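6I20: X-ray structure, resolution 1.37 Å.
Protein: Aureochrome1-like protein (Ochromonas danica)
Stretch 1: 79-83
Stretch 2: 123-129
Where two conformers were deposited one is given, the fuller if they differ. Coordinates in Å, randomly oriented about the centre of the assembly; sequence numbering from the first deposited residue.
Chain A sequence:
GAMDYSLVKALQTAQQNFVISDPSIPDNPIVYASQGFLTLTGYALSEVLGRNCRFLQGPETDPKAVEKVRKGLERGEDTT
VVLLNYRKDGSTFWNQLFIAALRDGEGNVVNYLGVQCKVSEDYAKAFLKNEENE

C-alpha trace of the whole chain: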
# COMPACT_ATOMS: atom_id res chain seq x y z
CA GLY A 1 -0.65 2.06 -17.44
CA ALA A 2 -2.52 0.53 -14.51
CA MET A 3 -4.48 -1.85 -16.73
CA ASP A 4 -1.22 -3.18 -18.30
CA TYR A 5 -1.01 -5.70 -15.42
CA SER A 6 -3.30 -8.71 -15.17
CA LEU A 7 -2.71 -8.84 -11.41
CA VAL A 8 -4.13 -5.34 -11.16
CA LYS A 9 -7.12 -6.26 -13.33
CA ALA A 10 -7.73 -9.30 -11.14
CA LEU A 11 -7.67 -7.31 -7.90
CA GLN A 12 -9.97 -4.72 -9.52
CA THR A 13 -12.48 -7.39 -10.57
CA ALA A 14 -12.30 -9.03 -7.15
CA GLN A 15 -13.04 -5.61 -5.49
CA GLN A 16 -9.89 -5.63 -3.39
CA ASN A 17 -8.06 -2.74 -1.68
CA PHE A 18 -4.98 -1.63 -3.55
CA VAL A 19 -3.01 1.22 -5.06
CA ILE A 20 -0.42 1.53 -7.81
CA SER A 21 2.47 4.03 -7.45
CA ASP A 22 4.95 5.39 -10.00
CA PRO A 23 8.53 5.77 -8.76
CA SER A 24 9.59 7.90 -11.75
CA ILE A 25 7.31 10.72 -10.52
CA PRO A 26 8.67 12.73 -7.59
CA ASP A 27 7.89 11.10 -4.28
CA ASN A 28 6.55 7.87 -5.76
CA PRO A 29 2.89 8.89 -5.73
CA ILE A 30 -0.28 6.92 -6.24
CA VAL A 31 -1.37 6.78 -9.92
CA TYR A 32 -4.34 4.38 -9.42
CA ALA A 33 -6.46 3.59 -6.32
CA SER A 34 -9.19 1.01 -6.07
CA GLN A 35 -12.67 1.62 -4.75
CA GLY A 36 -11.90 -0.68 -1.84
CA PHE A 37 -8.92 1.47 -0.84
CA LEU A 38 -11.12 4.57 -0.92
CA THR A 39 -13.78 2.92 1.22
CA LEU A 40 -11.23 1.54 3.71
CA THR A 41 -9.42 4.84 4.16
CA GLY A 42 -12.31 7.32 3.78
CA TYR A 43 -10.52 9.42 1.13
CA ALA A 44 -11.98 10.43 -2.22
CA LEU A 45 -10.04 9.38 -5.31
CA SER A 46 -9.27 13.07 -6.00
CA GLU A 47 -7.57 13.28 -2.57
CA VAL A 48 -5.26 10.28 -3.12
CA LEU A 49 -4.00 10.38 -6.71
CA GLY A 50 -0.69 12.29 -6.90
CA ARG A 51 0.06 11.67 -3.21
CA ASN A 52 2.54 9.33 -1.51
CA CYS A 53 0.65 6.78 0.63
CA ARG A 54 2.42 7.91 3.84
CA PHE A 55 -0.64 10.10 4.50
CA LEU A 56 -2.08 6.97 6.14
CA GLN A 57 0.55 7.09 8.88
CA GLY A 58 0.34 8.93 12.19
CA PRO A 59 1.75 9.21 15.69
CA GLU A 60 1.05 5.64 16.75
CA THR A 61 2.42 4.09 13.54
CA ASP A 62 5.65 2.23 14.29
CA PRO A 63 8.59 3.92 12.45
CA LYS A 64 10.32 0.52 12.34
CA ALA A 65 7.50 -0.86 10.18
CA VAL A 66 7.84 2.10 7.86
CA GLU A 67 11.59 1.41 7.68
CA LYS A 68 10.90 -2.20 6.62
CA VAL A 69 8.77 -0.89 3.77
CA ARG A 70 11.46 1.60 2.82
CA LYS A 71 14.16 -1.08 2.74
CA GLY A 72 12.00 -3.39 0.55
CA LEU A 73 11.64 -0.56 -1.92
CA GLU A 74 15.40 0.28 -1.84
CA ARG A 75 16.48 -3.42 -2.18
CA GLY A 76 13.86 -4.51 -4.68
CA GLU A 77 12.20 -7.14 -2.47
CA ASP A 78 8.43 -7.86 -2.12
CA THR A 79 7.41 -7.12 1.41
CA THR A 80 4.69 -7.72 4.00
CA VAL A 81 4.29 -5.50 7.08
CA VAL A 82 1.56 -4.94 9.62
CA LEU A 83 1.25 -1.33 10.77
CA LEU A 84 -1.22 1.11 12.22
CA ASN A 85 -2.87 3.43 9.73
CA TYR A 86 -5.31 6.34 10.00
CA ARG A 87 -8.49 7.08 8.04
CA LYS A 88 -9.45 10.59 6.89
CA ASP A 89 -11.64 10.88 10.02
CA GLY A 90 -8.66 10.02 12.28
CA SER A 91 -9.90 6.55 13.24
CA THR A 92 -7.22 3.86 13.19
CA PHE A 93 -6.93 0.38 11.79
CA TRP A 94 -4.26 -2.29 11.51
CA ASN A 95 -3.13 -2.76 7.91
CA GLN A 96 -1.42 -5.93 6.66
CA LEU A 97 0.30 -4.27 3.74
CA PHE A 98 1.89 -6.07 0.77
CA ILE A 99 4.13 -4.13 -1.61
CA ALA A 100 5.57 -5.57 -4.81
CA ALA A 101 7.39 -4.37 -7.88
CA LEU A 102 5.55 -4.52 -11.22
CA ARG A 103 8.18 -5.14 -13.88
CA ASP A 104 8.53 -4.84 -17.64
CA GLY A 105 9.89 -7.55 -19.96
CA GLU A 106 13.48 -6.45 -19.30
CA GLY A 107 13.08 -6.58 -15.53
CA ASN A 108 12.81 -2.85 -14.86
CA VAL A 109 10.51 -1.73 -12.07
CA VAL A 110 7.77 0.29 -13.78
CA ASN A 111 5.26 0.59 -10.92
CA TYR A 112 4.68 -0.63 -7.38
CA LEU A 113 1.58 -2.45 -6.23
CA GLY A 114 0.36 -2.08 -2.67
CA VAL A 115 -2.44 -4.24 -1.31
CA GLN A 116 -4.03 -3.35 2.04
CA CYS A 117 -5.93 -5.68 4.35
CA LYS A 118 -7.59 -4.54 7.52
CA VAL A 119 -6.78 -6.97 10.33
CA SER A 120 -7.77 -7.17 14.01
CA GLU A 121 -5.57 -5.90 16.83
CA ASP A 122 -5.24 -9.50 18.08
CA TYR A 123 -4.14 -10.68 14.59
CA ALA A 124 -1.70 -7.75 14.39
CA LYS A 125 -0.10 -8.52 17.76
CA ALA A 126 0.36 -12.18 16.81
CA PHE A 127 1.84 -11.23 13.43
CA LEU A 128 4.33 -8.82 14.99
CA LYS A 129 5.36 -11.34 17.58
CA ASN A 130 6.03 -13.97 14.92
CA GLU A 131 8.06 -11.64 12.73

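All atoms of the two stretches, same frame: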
# COMPACT_ATOMS: atom_id res chain seq x y z
N THR A 79 7.36 -7.34 -0.02
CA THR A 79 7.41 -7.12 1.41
C THR A 79 6.01 -7.13 2.03
O THR A 79 5.07 -6.63 1.43
CB THR A 79 8.10 -5.75 1.62
OG1 THR A 79 9.39 -5.81 1.00
CG2 THR A 79 8.26 -5.47 3.08
N THR A 80 5.91 -7.72 3.23
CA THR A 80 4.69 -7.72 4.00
C THR A 80 5.01 -7.06 5.34
O THR A 80 5.96 -7.47 6.03
CB THR A 80 4.22 -9.15 4.31
OG1 THR A 80 4.13 -9.89 3.10
CG2 THR A 80 2.87 -9.16 4.99
N VAL A 81 4.20 -6.09 5.73
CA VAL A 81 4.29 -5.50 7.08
C VAL A 81 2.89 -5.38 7.65
O VAL A 81 1.88 -5.37 6.91
CB VAL A 81 4.97 -4.10 7.16
CG1 VAL A 81 6.41 -4.14 6.69
CG2 VAL A 81 4.16 -3.07 6.42
N VAL A 82 2.81 -5.30 8.96
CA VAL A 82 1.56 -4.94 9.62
C VAL A 82 1.85 -3.64 10.36
O VAL A 82 2.81 -3.57 11.14
CB VAL A 82 1.05 -6.03 10.58
CG1 VAL A 82 -0.14 -5.54 11.37
CG2 VAL A 82 0.62 -7.24 9.74
N LEU A 83 1.04 -2.64 10.11
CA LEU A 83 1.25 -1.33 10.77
C LEU A 83 -0.06 -0.62 10.96
O LEU A 83 -1.05 -0.87 10.28
CB LEU A 83 2.26 -0.49 10.00
CG LEU A 83 1.80 0.33 8.80
CD1 LEU A 83 2.97 1.16 8.24
CD2 LEU A 83 1.23 -0.51 7.67
N TYR A 123 -4.90 -10.12 15.73
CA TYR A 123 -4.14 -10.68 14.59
C TYR A 123 -2.82 -9.92 14.44
O TYR A 123 -1.78 -10.55 14.24
CB TYR A 123 -4.97 -10.65 13.31
CG TYR A 123 -4.23 -11.14 12.07
CD1 TYR A 123 -3.33 -10.29 11.42
CD2 TYR A 123 -4.45 -12.39 11.53
CE1 TYR A 123 -2.65 -10.68 10.30
CE2 TYR A 123 -3.77 -12.79 10.39
CZ TYR A 123 -2.87 -11.93 9.77
OH TYR A 123 -2.20 -12.35 8.62
N ALA A 124 -2.88 -8.60 14.53
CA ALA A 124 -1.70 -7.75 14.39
C ALA A 124 -0.65 -8.08 15.44
O ALA A 124 0.54 -8.20 15.12
CB ALA A 124 -2.08 -6.26 14.44
N LYS A 125 -1.07 -8.22 16.69
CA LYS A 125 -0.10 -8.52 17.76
C LYS A 125 0.58 -9.87 17.54
O LYS A 125 1.81 -10.00 17.71
CB LYS A 125 -0.74 -8.46 19.13
CG LYS A 125 -1.26 -7.09 19.57
CD LYS A 125 -0.29 -5.90 19.39
CE LYS A 125 -0.60 -5.01 18.20
NZ LYS A 125 -1.88 -4.32 18.49
N ALA A 126 -0.19 -10.85 17.10
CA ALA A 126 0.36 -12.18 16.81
C ALA A 126 1.34 -12.14 15.62
O ALA A 126 2.40 -12.74 15.66
CB ALA A 126 -0.75 -13.19 16.53
N PHE A 127 0.99 -11.36 14.60
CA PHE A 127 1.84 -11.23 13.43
C PHE A 127 3.19 -10.62 13.84
O PHE A 127 4.24 -11.09 13.42
CB PHE A 127 1.14 -10.41 12.32
CG PHE A 127 1.96 -10.17 11.09
CD1 PHE A 127 2.99 -9.22 11.06
CD2 PHE A 127 1.68 -10.86 9.91
CE1 PHE A 127 3.75 -9.00 9.94
CE2 PHE A 127 2.41 -10.61 8.76
CZ PHE A 127 3.46 -9.70 8.77
N LEU A 128 3.13 -9.52 14.60
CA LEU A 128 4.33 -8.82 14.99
C LEU A 128 5.23 -9.64 15.90
O LEU A 128 6.45 -9.64 15.77
CB LEU A 128 3.93 -7.46 15.60
CG LEU A 128 3.26 -6.48 14.61
CD1 LEU A 128 2.61 -5.32 15.37
CD2 LEU A 128 4.25 -5.97 13.59
N LYS A 129 4.62 -10.44 16.75
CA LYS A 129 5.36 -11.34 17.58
C LYS A 129 6.13 -12.42 16.82
O LYS A 129 7.27 -12.77 17.15
CB LYS A 129 4.42 -11.98 18.59
CG LYS A 129 5.15 -12.50 19.80
CD LYS A 129 4.19 -12.58 20.96
CE LYS A 129 3.48 -13.91 20.92
NZ LYS A 129 4.31 -14.95 21.58

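Val-82 is the centre of the contact. Its side chain points toward the helix, and it gives up 106 Å² of the 248 Å² buried between the stretches. With chi1 at 172° (t), its two methyls meet different residues: CG1 lies 3.7 Å from CB of Ala-124, and CG2 lies 3.4 Å from CD1 of Phe-127. CG2 also sits 3.4 Å from the Phe-127 ring centroid, 13° off the ring normal, which places this methyl squarely over the ring face as a CH-pi contact. The backbones come nearest here too, with CA of Val-82 and CA of Ala-124 6.4 Å apart; the single methyl of Ala-124 lies beside this approach and packs against CG1.

Phe-127, one helical turn on from Ala-124 and Tyr-123, with chi1 at 178° (t), lays its ring against Thr-80 to Val-82. The helical hydrogen bond from Phe-127 N to Tyr-123 O (2.9 Å) belongs to the regular backbone that carries it. Leu-128 starts sideways, but its end turns in, bringing CD2 to 3.7 Å from O of Val-82.

Strand alternation sends Val-81 and Leu-83 away from the helix and Thr-80 toward it. At this exposed margin, Thr-80 CG2 approaches Phe-127 CZ at 3.9 Å, so the threonine offers a methyl to the ring. No hydrogen bond crosses the interface; the contact rests on apolar packing.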